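Local atomic coordinates of protein Pcdhgc3 (Mus musculus, PDB entry 4ZI8), a protein that probably serves as a calcium-dependent cell-adhesion protein that may help establish and maintain specific neuronal connections in the brain, its first three cadherin repeats forming this chain. Residues D226-N235 / V256-N266; N266-N277 / E309-A319. All blocks are in the same frame, centred on the assembly; numbering follows the deposited sequence.

In the fold
Both contacts belong to the third cadherin repeat, a Greek-key beta-sandwich, and to the calcium-bound junction where it meets the second. Contact 1 joins the linker to the calcium-binding loop 260-266 and strand 233-234 to strand 252-259; contact 2 pairs strands 269-273 and 307-316 of the facing sheet. They share Asn266 and one calcium ion. Carboxylates and metal ions dominate contact 1, with only a short sheet ladder at its far end, whereas contact 2 is chiefly backbone pairing along a longer ladder. Each is partly buried, with Phe234 and Val256 of contact 1 and Tyr271 and Ile312 of contact 2 turned into the sandwich. Tyr271 OH to Ala258 N and Asn228 ND2 to Ala319 O tie them together.

Contact 1: residues D226-N235 / V256-N266; sequences DANDNAPAFN and VLATDLDEGLN. With CA (calcium ion), chain Q; CA (calcium ion), chain S; CA (calcium ion), chain R.
Asp262 meets Asn228, Asp229 and Asn230 around the calcium ions of a cadherin interdomain junction: residues 226-230 form the DXNDN linker motif and residues 260-262 the DXD motif. Asp262 splits its carboxylate between two ions, OD1 binding one at 2.4 Å and OD2 binding another. The first ion also takes Asp226 OD1, Ala227 O and Asp229 OD1, and Glu136 and Glu195 from the preceding repeat complete it. The second is gripped by Asn228 OD1, Asn230 O, both oxygens of Asp260 and Asn266 O, with Asp316 as its last ligand. Asn228 ND2 is hydrogen-bonded to Ala319 O, engaging both ends of the amide. Asp229 also bridges, its OD2 reaching a third ion at 2.3 Å.

Hydrogen bonds hold these ligands in place. Asn230 approaches Asp262 twice: its backbone N uses the syn lone pair of OD2, while ND2 lies 2.9 Å from OD1 in an almost straight bond (179°) that comes from above the carboxylate plane. Asp226 extends its CG anti to the backbone N (chi1 -179°), which carries OD2 over to Asn266 ND2, 2.7 Å away; Glu263 N approaches the same oxygen from the opposite face of the carboxylate. Asp260 OD1, a calcium ligand, also accepts from Asp262 N, forming an Asx turn.

Beyond Pro232 the segments become antiparallel strands. Ala233 and Thr259 exchange two backbone bonds, and Asn235 N donates to Leu257 O at 2.8 Å. Beside Ala233 and Thr259 one water links Ala233 O, Asn235 OD1 and Thr259 OG1.

Apolar contacts occupy the face of the sheet that bears Phe234 and Ala258. The edge of the Phe234 ring meets Val256, CE1 lying 3.7 Å from CG2, and a CH-pi contact sets Ala258 CB over one ring face, 3.9 Å from the Phe234 centroid and 10° off the normal.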
loop_
_atom_site.group_PDB
_atom_site.type_symbol
_atom_site.label_atom_id
_atom_site.label_comp_id
_atom_site.label_asym_id
_atom_site.label_seq_id
_atom_site.Cartn_x
_atom_site.Cartn_y
_atom_site.Cartn_z
ATOM N N ASP B 226 -5.369 -5.808 -8.547
ATOM C CA ASP B 226 -6.239 -5.084 -9.455
ATOM C C ASP B 226 -6.781 -3.803 -8.825
ATOM O O ASP B 226 -7.125 -3.772 -7.633
ATOM C CB ASP B 226 -7.426 -5.955 -9.883
ATOM C CG ASP B 226 -8.353 -5.233 -10.852
ATOM O OD1 ASP B 226 -7.858 -4.770 -11.897
ATOM O OD2 ASP B 226 -9.575 -5.131 -10.582
ATOM N N ALA B 227 -6.847 -2.749 -9.625
ATOM C CA ALA B 227 -7.577 -1.554 -9.247
ATOM C C ALA B 227 -8.658 -1.326 -10.290
ATOM O O ALA B 227 -8.558 -1.837 -11.416
ATOM C CB ALA B 227 -6.666 -0.370 -9.161
ATOM N N ASN B 228 -9.687 -0.572 -9.915
ATOM C CA ASN B 228 -10.791 -0.271 -10.814
ATOM C C ASN B 228 -10.386 0.840 -11.762
ATOM O O ASN B 228 -10.843 1.971 -11.634
ATOM C CB ASN B 228 -12.023 0.138 -10.015
ATOM C CG ASN B 228 -13.299 0.131 -10.838
ATOM O OD1 ASN B 228 -13.429 -0.579 -11.842
ATOM N ND2 ASN B 228 -14.281 0.897 -10.378
ATOM N N ASP B 229 -9.504 0.534 -12.702
ATOM C CA ASP B 229 -9.069 1.566 -13.625
ATOM C C ASP B 229 -9.637 1.345 -15.002
ATOM O O ASP B 229 -9.091 1.847 -15.981
ATOM C CB ASP B 229 -7.529 1.659 -13.674
ATOM C CG ASP B 229 -6.845 0.318 -13.948
ATOM O OD1 ASP B 229 -7.527 -0.712 -13.998
ATOM O OD2 ASP B 229 -5.601 0.283 -14.089
ATOM N N ASN B 230 -10.747 0.614 -15.086
ATOM C CA ASN B 230 -11.472 0.521 -16.347
ATOM C C ASN B 230 -12.971 0.703 -16.194
ATOM O O ASN B 230 -13.584 0.103 -15.316
ATOM C CB ASN B 230 -11.200 -0.819 -17.021
ATOM C CG ASN B 230 -9.795 -0.923 -17.519
ATOM O OD1 ASN B 230 -9.466 -0.440 -18.605
ATOM N ND2 ASN B 230 -8.947 -1.559 -16.731
ATOM N N ALA B 231 -13.559 1.534 -17.051
ATOM C CA ALA B 231 -15.012 1.722 -17.064
ATOM C C ALA B 231 -15.623 0.660 -17.930
ATOM O O ALA B 231 -14.977 0.194 -18.873
ATOM C CB ALA B 231 -15.370 3.082 -17.598
ATOM N N PRO B 232 -16.861 0.274 -17.621
ATOM C CA PRO B 232 -17.644 -0.584 -18.514
ATOM C C PRO B 232 -17.744 0.055 -19.885
ATOM O O PRO B 232 -17.633 1.271 -20.000
ATOM C CB PRO B 232 -19.000 -0.650 -17.830
ATOM C CG PRO B 232 -18.668 -0.466 -16.392
ATOM C CD PRO B 232 -17.584 0.554 -16.371
ATOM N N ALA B 233 -17.927 -0.759 -20.915
ATOM C CA ALA B 233 -18.119 -0.247 -22.266
ATOM C C ALA B 233 -19.199 -1.055 -22.951
ATOM O O ALA B 233 -19.060 -2.271 -23.074
ATOM C CB ALA B 233 -16.823 -0.313 -23.063
ATOM N N PHE B 234 -20.258 -0.392 -23.406
ATOM C CA PHE B 234 -21.313 -1.091 -24.134
ATOM C C PHE B 234 -20.835 -1.604 -25.481
ATOM O O PHE B 234 -20.008 -0.976 -26.127
ATOM C CB PHE B 234 -22.538 -0.177 -24.303
ATOM C CG PHE B 234 -23.436 -0.183 -23.101
ATOM C CD1 PHE B 234 -24.336 -1.223 -22.902
ATOM C CD2 PHE B 234 -23.346 0.812 -22.145
ATOM C CE1 PHE B 234 -25.135 -1.258 -21.795
ATOM C CE2 PHE B 234 -24.164 0.784 -21.022
ATOM C CZ PHE B 234 -25.051 -0.248 -20.846
ATOM N N ASN B 235 -21.331 -2.774 -25.872
ATOM C CA ASN B 235 -21.057 -3.332 -27.186
ATOM C C ASN B 235 -21.512 -2.401 -28.285
ATOM O O ASN B 235 -20.861 -2.275 -29.318
ATOM C CB ASN B 235 -21.728 -4.692 -27.341
ATOM C CG ASN B 235 -20.856 -5.824 -26.830
ATOM O OD1 ASN B 235 -20.016 -5.625 -25.950
ATOM N ND2 ASN B 235 -21.036 -7.013 -27.391
ATOM N N VAL B 256 -29.159 -5.365 -23.531
ATOM C CA VAL B 256 -27.968 -4.555 -23.704
ATOM C C VAL B 256 -26.773 -5.265 -23.053
ATOM O O VAL B 256 -26.939 -6.091 -22.145
ATOM C CB VAL B 256 -28.154 -3.157 -23.125
ATOM C CG1 VAL B 256 -29.419 -2.499 -23.743
ATOM C CG2 VAL B 256 -28.277 -3.224 -21.600
ATOM N N LEU B 257 -25.577 -4.975 -23.540
ATOM C CA LEU B 257 -24.403 -5.685 -23.044
ATOM C C LEU B 257 -23.210 -4.749 -22.955
ATOM O O LEU B 257 -22.795 -4.160 -23.961
ATOM C CB LEU B 257 -24.077 -6.880 -23.937
ATOM C CG LEU B 257 -22.743 -7.579 -23.613
ATOM C CD1 LEU B 257 -22.794 -8.233 -22.237
ATOM C CD2 LEU B 257 -22.330 -8.583 -24.680
ATOM N N ALA B 258 -22.662 -4.613 -21.749
ATOM C CA ALA B 258 -21.404 -3.890 -21.538
ATOM C C ALA B 258 -20.378 -4.857 -21.007
ATOM O O ALA B 258 -20.751 -5.868 -20.419
ATOM C CB ALA B 258 -21.599 -2.736 -20.566
ATOM N N THR B 259 -19.097 -4.558 -21.208
ATOM C CA THR B 259 -18.022 -5.374 -20.641
ATOM C C THR B 259 -17.042 -4.482 -19.886
ATOM O O THR B 259 -17.003 -3.275 -20.106
ATOM C CB THR B 259 -17.258 -6.148 -21.713
ATOM O OG1 THR B 259 -16.611 -5.213 -22.580
ATOM C CG2 THR B 259 -18.198 -7.011 -22.532
ATOM N N ASP B 260 -16.237 -5.090 -19.014
ATOM C CA ASP B 260 -15.336 -4.341 -18.139
ATOM C C ASP B 260 -14.056 -5.157 -18.007
ATOM O O ASP B 260 -14.090 -6.355 -17.777
ATOM C CB ASP B 260 -15.985 -4.078 -16.765
ATOM C CG ASP B 260 -15.238 -3.038 -15.925
ATOM O OD1 ASP B 260 -14.020 -3.188 -15.696
ATOM O OD2 ASP B 260 -15.886 -2.064 -15.474
ATOM N N LEU B 261 -12.922 -4.511 -18.183
ATOM C CA LEU B 261 -11.683 -5.260 -18.211
ATOM C C LEU B 261 -11.134 -5.588 -16.827
ATOM O O LEU B 261 -10.175 -6.367 -16.705
ATOM C CB LEU B 261 -10.632 -4.497 -19.015
ATOM C CG LEU B 261 -10.842 -4.523 -20.529
ATOM C CD1 LEU B 261 -9.771 -3.682 -21.213
ATOM C CD2 LEU B 261 -10.764 -5.948 -21.036
ATOM N N ASP B 262 -11.702 -4.995 -15.786
ATOM C CA ASP B 262 -11.163 -5.199 -14.448
ATOM C C ASP B 262 -11.570 -6.547 -13.846
ATOM O O ASP B 262 -12.402 -7.277 -14.394
ATOM C CB ASP B 262 -11.605 -4.093 -13.505
ATOM C CG ASP B 262 -11.038 -2.749 -13.862
ATOM O OD1 ASP B 262 -9.838 -2.611 -14.185
ATOM O OD2 ASP B 262 -11.804 -1.788 -13.779
ATOM N N GLU B 263 -10.965 -6.861 -12.700
ATOM C CA GLU B 263 -11.168 -8.136 -12.026
ATOM C C GLU B 263 -12.269 -8.092 -10.973
ATOM O O GLU B 263 -12.444 -7.084 -10.298
ATOM C CB GLU B 263 -9.855 -8.583 -11.365
ATOM C CG GLU B 263 -9.975 -9.785 -10.484
ATOM C CD GLU B 263 -8.676 -10.095 -9.781
ATOM O OE1 GLU B 263 -8.264 -9.291 -8.915
ATOM O OE2 GLU B 263 -8.060 -11.132 -10.103
ATOM N N GLY B 264 -12.978 -9.203 -10.818
ATOM C CA GLY B 264 -13.916 -9.376 -9.723
ATOM C C GLY B 264 -14.973 -8.297 -9.705
ATOM O O GLY B 264 -15.580 -8.012 -10.731
ATOM N N LEU B 265 -15.163 -7.662 -8.554
ATOM C CA LEU B 265 -16.199 -6.640 -8.408
ATOM C C LEU B 265 -15.920 -5.448 -9.301
ATOM O O LEU B 265 -16.857 -4.820 -9.836
ATOM C CB LEU B 265 -16.313 -6.180 -6.952
ATOM C CG LEU B 265 -16.757 -7.246 -5.929
ATOM C CD1 LEU B 265 -16.435 -6.799 -4.505
ATOM C CD2 LEU B 265 -18.225 -7.526 -6.064
ATOM N N ASN B 266 -14.642 -5.137 -9.454
ATOM C CA ASN B 266 -14.211 -4.034 -10.283
ATOM C C ASN B 266 -14.661 -4.211 -11.733
ATOM O O ASN B 266 -14.694 -3.264 -12.505
ATOM C CB ASN B 266 -12.698 -3.891 -10.242
ATOM C CG ASN B 266 -12.164 -3.465 -8.876
ATOM O OD1 ASN B 266 -12.815 -2.736 -8.121
ATOM N ND2 ASN B 266 -10.943 -3.907 -8.566
HETATM CA CA CA Q . -7.671 -2.864 -13.265
HETATM CA CA CA S . -14.202 -1.520 -13.843
HETATM CA CA CA R . -4.634 -1.393 -15.358
HETATM O O HOH W 1 -6.380 -8.346 -7.343
HETATM O O HOH W 2 -9.505 -3.390 -6.206
HETATM O O HOH W 3 -5.901 -0.809 -17.366
HETATM O O HOH W 4 -13.356 -2.018 -19.721
HETATM O O HOH W 5 -18.146 -4.080 -24.768
HETATM O O HOH W 6 -3.143 0.178 -15.940
#

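Contact 2: residues N266-N277 / E309-A319; sequences NGEIVYSFGSHN and EIYIQAKDKGA. With CA (calcium ion), chain S.
Asp316 OD2 and Asn266 O meet on one calcium ion, OD2 at 2.4 Å from the metal. Gly318 N donates to Asp316 OD1, an Asx turn that helps fix the carboxylate, and Asn266 OD1 packs against Gly318 CA at 3.2 Å. At the loop ends of the two strands, the extended Lys317 chain crosses Glu268 in a salt bridge; NZ comes 3.0 Å from Glu268 OE2, well above the carboxylate plane, while Lys317 CE rests on Val270 CG2.

Backbone pairing follows. Val270 with Lys315 and Ser272 with Gln313 form the hydrogen-bonded antiparallel pairs, and Gly274 N continues the ladder to Tyr311 O. Where the strands part, the Asn277 amide takes over: its CG lies anti to the carbonyl carbon (chi1 -82°), which turns the amide toward the Tyr311 backbone. OD1 accepts from Tyr311 N at 3.0 Å, and ND2 donates both to Tyr311 O (2.9 Å) and to Gly274 O. With an alanine here, Tyr311 N would probably lose its mate and the 274-277 turn would be freer to shift. Beside it, His276 points its CD2 edge at the centre of the Tyr311 ring in a T-shaped stack, planes at 74°. Leu91 of the second subunit packs against both side chains, and Thr90 OG1 of that subunit is hydrogen-bonded to His276 ND1.

Strand 307-316 lies between 269-273 and 324-333, and Tyr271, Phe273, Ile312 and Ala314 face strands 252-259 and 285-287 of the opposing sheet.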
loop_
_atom_site.group_PDB
_atom_site.type_symbol
_atom_site.label_atom_id
_atom_site.label_comp_id
_atom_site.label_asym_id
_atom_site.label_seq_id
_atom_site.Cartn_x
_atom_site.Cartn_y
_atom_site.Cartn_z
ATOM N N ASN B 266 -14.642 -5.137 -9.454
ATOM C CA ASN B 266 -14.211 -4.034 -10.283
ATOM C C ASN B 266 -14.661 -4.211 -11.733
ATOM O O ASN B 266 -14.694 -3.264 -12.505
ATOM C CB ASN B 266 -12.698 -3.891 -10.242
ATOM C CG ASN B 266 -12.164 -3.465 -8.876
ATOM O OD1 ASN B 266 -12.815 -2.736 -8.121
ATOM N ND2 ASN B 266 -10.943 -3.907 -8.566
ATOM N N GLY B 267 -14.966 -5.444 -12.105
ATOM C CA GLY B 267 -15.344 -5.744 -13.469
ATOM C C GLY B 267 -16.756 -6.286 -13.563
ATOM O O GLY B 267 -17.212 -6.648 -14.643
ATOM N N GLU B 268 -17.447 -6.377 -12.430
ATOM C CA GLU B 268 -18.788 -6.952 -12.428
ATOM C C GLU B 268 -19.837 -5.889 -12.690
ATOM O O GLU B 268 -19.945 -4.915 -11.952
ATOM C CB GLU B 268 -19.074 -7.631 -11.106
ATOM C CG GLU B 268 -20.459 -8.236 -11.034
ATOM C CD GLU B 268 -20.655 -9.032 -9.765
ATOM O OE1 GLU B 268 -19.656 -9.213 -9.026
ATOM O OE2 GLU B 268 -21.792 -9.477 -9.509
ATOM N N ILE B 269 -20.646 -6.095 -13.714
ATOM C CA ILE B 269 -21.506 -5.019 -14.194
ATOM C C ILE B 269 -22.940 -5.088 -13.693
ATOM O O ILE B 269 -23.557 -6.183 -13.630
ATOM C CB ILE B 269 -21.471 -4.997 -15.714
ATOM C CG1 ILE B 269 -20.180 -4.299 -16.133
ATOM C CG2 ILE B 269 -22.694 -4.257 -16.290
ATOM C CD1 ILE B 269 -19.639 -4.804 -17.414
ATOM N N VAL B 270 -23.427 -3.916 -13.278
ATOM C CA VAL B 270 -24.815 -3.713 -12.878
ATOM C C VAL B 270 -25.529 -2.797 -13.877
ATOM O O VAL B 270 -25.040 -1.701 -14.166
ATOM C CB VAL B 270 -24.924 -3.067 -11.494
ATOM C CG1 VAL B 270 -26.411 -2.806 -11.141
ATOM C CG2 VAL B 270 -24.257 -3.913 -10.454
ATOM N N TYR B 271 -26.678 -3.236 -14.387
ATOM C CA TYR B 271 -27.441 -2.424 -15.336
ATOM C C TYR B 271 -28.584 -1.722 -14.630
ATOM O O TYR B 271 -29.265 -2.325 -13.823
ATOM C CB TYR B 271 -27.996 -3.285 -16.473
ATOM C CG TYR B 271 -26.935 -3.977 -17.278
ATOM C CD1 TYR B 271 -26.190 -3.271 -18.217
ATOM C CD2 TYR B 271 -26.661 -5.335 -17.099
ATOM C CE1 TYR B 271 -25.204 -3.887 -18.954
ATOM C CE2 TYR B 271 -25.668 -5.972 -17.845
ATOM C CZ TYR B 271 -24.945 -5.235 -18.772
ATOM O OH TYR B 271 -23.961 -5.824 -19.527
ATOM N N SER B 272 -28.814 -0.449 -14.944
ATOM C CA SER B 272 -29.906 0.286 -14.322
ATOM C C SER B 272 -30.405 1.327 -15.300
ATOM O O SER B 272 -29.718 1.628 -16.292
ATOM C CB SER B 272 -29.464 0.943 -13.010
ATOM O OG SER B 272 -28.465 1.922 -13.234
ATOM N N PHE B 273 -31.597 1.850 -15.037
ATOM C CA PHE B 273 -32.106 2.962 -15.811
ATOM C C PHE B 273 -31.290 4.194 -15.483
ATOM O O PHE B 273 -31.103 4.528 -14.310
ATOM C CB PHE B 273 -33.591 3.209 -15.515
ATOM C CG PHE B 273 -34.499 2.155 -16.084
ATOM C CD1 PHE B 273 -34.573 1.953 -17.453
ATOM C CD2 PHE B 273 -35.275 1.363 -15.252
ATOM C CE1 PHE B 273 -35.420 0.960 -17.988
ATOM C CE2 PHE B 273 -36.120 0.393 -15.769
ATOM C CZ PHE B 273 -36.196 0.189 -17.128
ATOM N N GLY B 274 -30.801 4.866 -16.520
ATOM C CA GLY B 274 -30.007 6.081 -16.337
ATOM C C GLY B 274 -30.839 7.204 -15.750
ATOM O O GLY B 274 -32.067 7.183 -15.864
ATOM N N SER B 275 -30.176 8.180 -15.123
ATOM C CA SER B 275 -30.818 9.406 -14.645
ATOM C C SER B 275 -31.329 10.151 -15.845
ATOM O O SER B 275 -32.142 11.061 -15.751
ATOM C CB SER B 275 -29.832 10.289 -13.873
ATOM O OG SER B 275 -28.728 10.651 -14.709
ATOM N N HIS B 276 -30.782 9.750 -16.979
ATOM C CA HIS B 276 -31.107 10.301 -18.262
ATOM C C HIS B 276 -32.398 9.680 -18.773
ATOM O O HIS B 276 -32.394 9.021 -19.796
ATOM C CB HIS B 276 -29.948 10.040 -19.240
ATOM C CG HIS B 276 -29.570 11.240 -20.046
ATOM N ND1 HIS B 276 -28.930 12.332 -19.497
ATOM C CD2 HIS B 276 -29.768 11.532 -21.353
ATOM C CE1 HIS B 276 -28.741 13.242 -20.438
ATOM N NE2 HIS B 276 -29.247 12.785 -21.571
ATOM N N ASN B 277 -33.495 9.882 -18.054
ATOM C CA ASN B 277 -34.769 9.293 -18.434
ATOM C C ASN B 277 -35.929 10.125 -17.968
ATOM O O ASN B 277 -35.829 10.842 -16.978
ATOM C CB ASN B 277 -34.928 7.893 -17.852
ATOM C CG ASN B 277 -34.237 6.847 -18.662
ATOM O OD1 ASN B 277 -34.587 6.605 -19.823
ATOM N ND2 ASN B 277 -33.243 6.202 -18.060
ATOM N N GLU B 309 -37.638 6.584 -25.842
ATOM C CA GLU B 309 -36.180 6.637 -25.741
ATOM C C GLU B 309 -35.748 6.243 -24.342
ATOM O O GLU B 309 -36.036 6.953 -23.396
ATOM C CB GLU B 309 -35.638 8.031 -26.028
ATOM C CG GLU B 309 -35.750 8.497 -27.438
ATOM C CD GLU B 309 -34.739 9.598 -27.761
ATOM O OE1 GLU B 309 -33.580 9.524 -27.257
ATOM O OE2 GLU B 309 -35.113 10.529 -28.517
ATOM N N ILE B 310 -35.052 5.136 -24.206
ATOM C CA ILE B 310 -34.675 4.660 -22.892
ATOM C C ILE B 310 -33.158 4.643 -22.733
ATOM O O ILE B 310 -32.457 4.016 -23.519
ATOM C CB ILE B 310 -35.189 3.258 -22.648
ATOM C CG1 ILE B 310 -36.699 3.219 -22.854
ATOM C CG2 ILE B 310 -34.792 2.777 -21.256
ATOM C CD1 ILE B 310 -37.116 1.861 -23.244
ATOM N N TYR B 311 -32.651 5.310 -21.717
ATOM C CA TYR B 311 -31.215 5.297 -21.505
ATOM C C TYR B 311 -30.888 4.300 -20.406
ATOM O O TYR B 311 -31.560 4.240 -19.367
ATOM C CB TYR B 311 -30.676 6.678 -21.144
ATOM C CG TYR B 311 -30.705 7.671 -22.268
ATOM C CD1 TYR B 311 -31.885 8.298 -22.625
ATOM C CD2 TYR B 311 -29.553 8.001 -22.954
ATOM C CE1 TYR B 311 -31.925 9.228 -23.646
ATOM C CE2 TYR B 311 -29.578 8.932 -23.976
ATOM C CZ TYR B 311 -30.769 9.540 -24.318
ATOM O OH TYR B 311 -30.820 10.469 -25.335
ATOM N N ILE B 312 -29.881 3.493 -20.658
ATOM C CA ILE B 312 -29.520 2.466 -19.708
ATOM C C ILE B 312 -28.060 2.704 -19.295
ATOM O O ILE B 312 -27.232 3.124 -20.102
ATOM C CB ILE B 312 -29.736 1.075 -20.304
ATOM C CG1 ILE B 312 -31.250 0.846 -20.522
ATOM C CG2 ILE B 312 -29.135 -0.018 -19.406
ATOM C CD1 ILE B 312 -31.589 -0.509 -21.091
ATOM N N GLN B 313 -27.766 2.462 -18.030
ATOM C CA GLN B 313 -26.458 2.757 -17.516
ATOM C C GLN B 313 -25.833 1.445 -17.093
ATOM O O GLN B 313 -26.538 0.570 -16.583
ATOM C CB GLN B 313 -26.573 3.733 -16.358
ATOM C CG GLN B 313 -25.332 3.848 -15.525
ATOM C CD GLN B 313 -25.563 4.709 -14.304
ATOM O OE1 GLN B 313 -25.371 5.922 -14.351
ATOM N NE2 GLN B 313 -25.990 4.087 -13.208
ATOM N N ALA B 314 -24.538 1.277 -17.349
ATOM C CA ALA B 314 -23.790 0.141 -16.811
ATOM C C ALA B 314 -22.723 0.668 -15.848
ATOM O O ALA B 314 -21.956 1.548 -16.238
ATOM C CB ALA B 314 -23.125 -0.666 -17.938
ATOM N N LYS B 315 -22.694 0.162 -14.612
ATOM C CA LYS B 315 -21.673 0.540 -13.638
ATOM C C LYS B 315 -21.113 -0.722 -13.007
ATOM O O LYS B 315 -21.846 -1.701 -12.816
ATOM C CB LYS B 315 -22.238 1.477 -12.555
ATOM C CG LYS B 315 -22.221 2.972 -12.945
ATOM C CD LYS B 315 -22.204 3.915 -11.738
ATOM C CE LYS B 315 -21.972 5.382 -12.177
ATOM N NZ LYS B 315 -22.161 6.419 -11.104
ATOM N N ASP B 316 -19.821 -0.718 -12.704
ATOM C CA ASP B 316 -19.230 -1.896 -12.074
ATOM C C ASP B 316 -19.447 -1.785 -10.572
ATOM O O ASP B 316 -20.040 -0.805 -10.108
ATOM C CB ASP B 316 -17.739 -2.072 -12.426
ATOM C CG ASP B 316 -16.898 -0.860 -12.105
ATOM O OD1 ASP B 316 -16.973 -0.350 -10.965
ATOM O OD2 ASP B 316 -16.152 -0.408 -13.004
ATOM N N LYS B 317 -18.987 -2.785 -9.816
ATOM C CA LYS B 317 -19.123 -2.774 -8.359
ATOM C C LYS B 317 -17.820 -2.378 -7.652
ATOM O O LYS B 317 -17.622 -2.697 -6.482
ATOM C CB LYS B 317 -19.584 -4.146 -7.866
ATOM C CG LYS B 317 -20.935 -4.578 -8.430
ATOM C CD LYS B 317 -21.311 -5.968 -7.955
ATOM C CE LYS B 317 -22.697 -6.351 -8.422
ATOM N NZ LYS B 317 -23.294 -7.571 -7.767
ATOM N N GLY B 318 -16.932 -1.687 -8.363
ATOM C CA GLY B 318 -15.660 -1.285 -7.797
ATOM C C GLY B 318 -15.658 0.145 -7.283
ATOM O O GLY B 318 -16.679 0.833 -7.360
ATOM N N ALA B 319 -14.507 0.594 -6.784
ATOM C CA ALA B 319 -14.360 1.932 -6.242
ATOM C C ALA B 319 -14.406 2.958 -7.356
ATOM O O ALA B 319 -13.894 2.707 -8.450
ATOM C CB ALA B 319 -13.056 2.061 -5.463
HETATM CA CA CA S . -14.202 -1.520 -13.843
HETATM O O HOH W 7 -12.329 -1.073 -6.202
HETATM O O HOH W 8 -27.400 7.732 -15.147
HETATM O O HOH W 9 -36.833 8.024 -20.615
#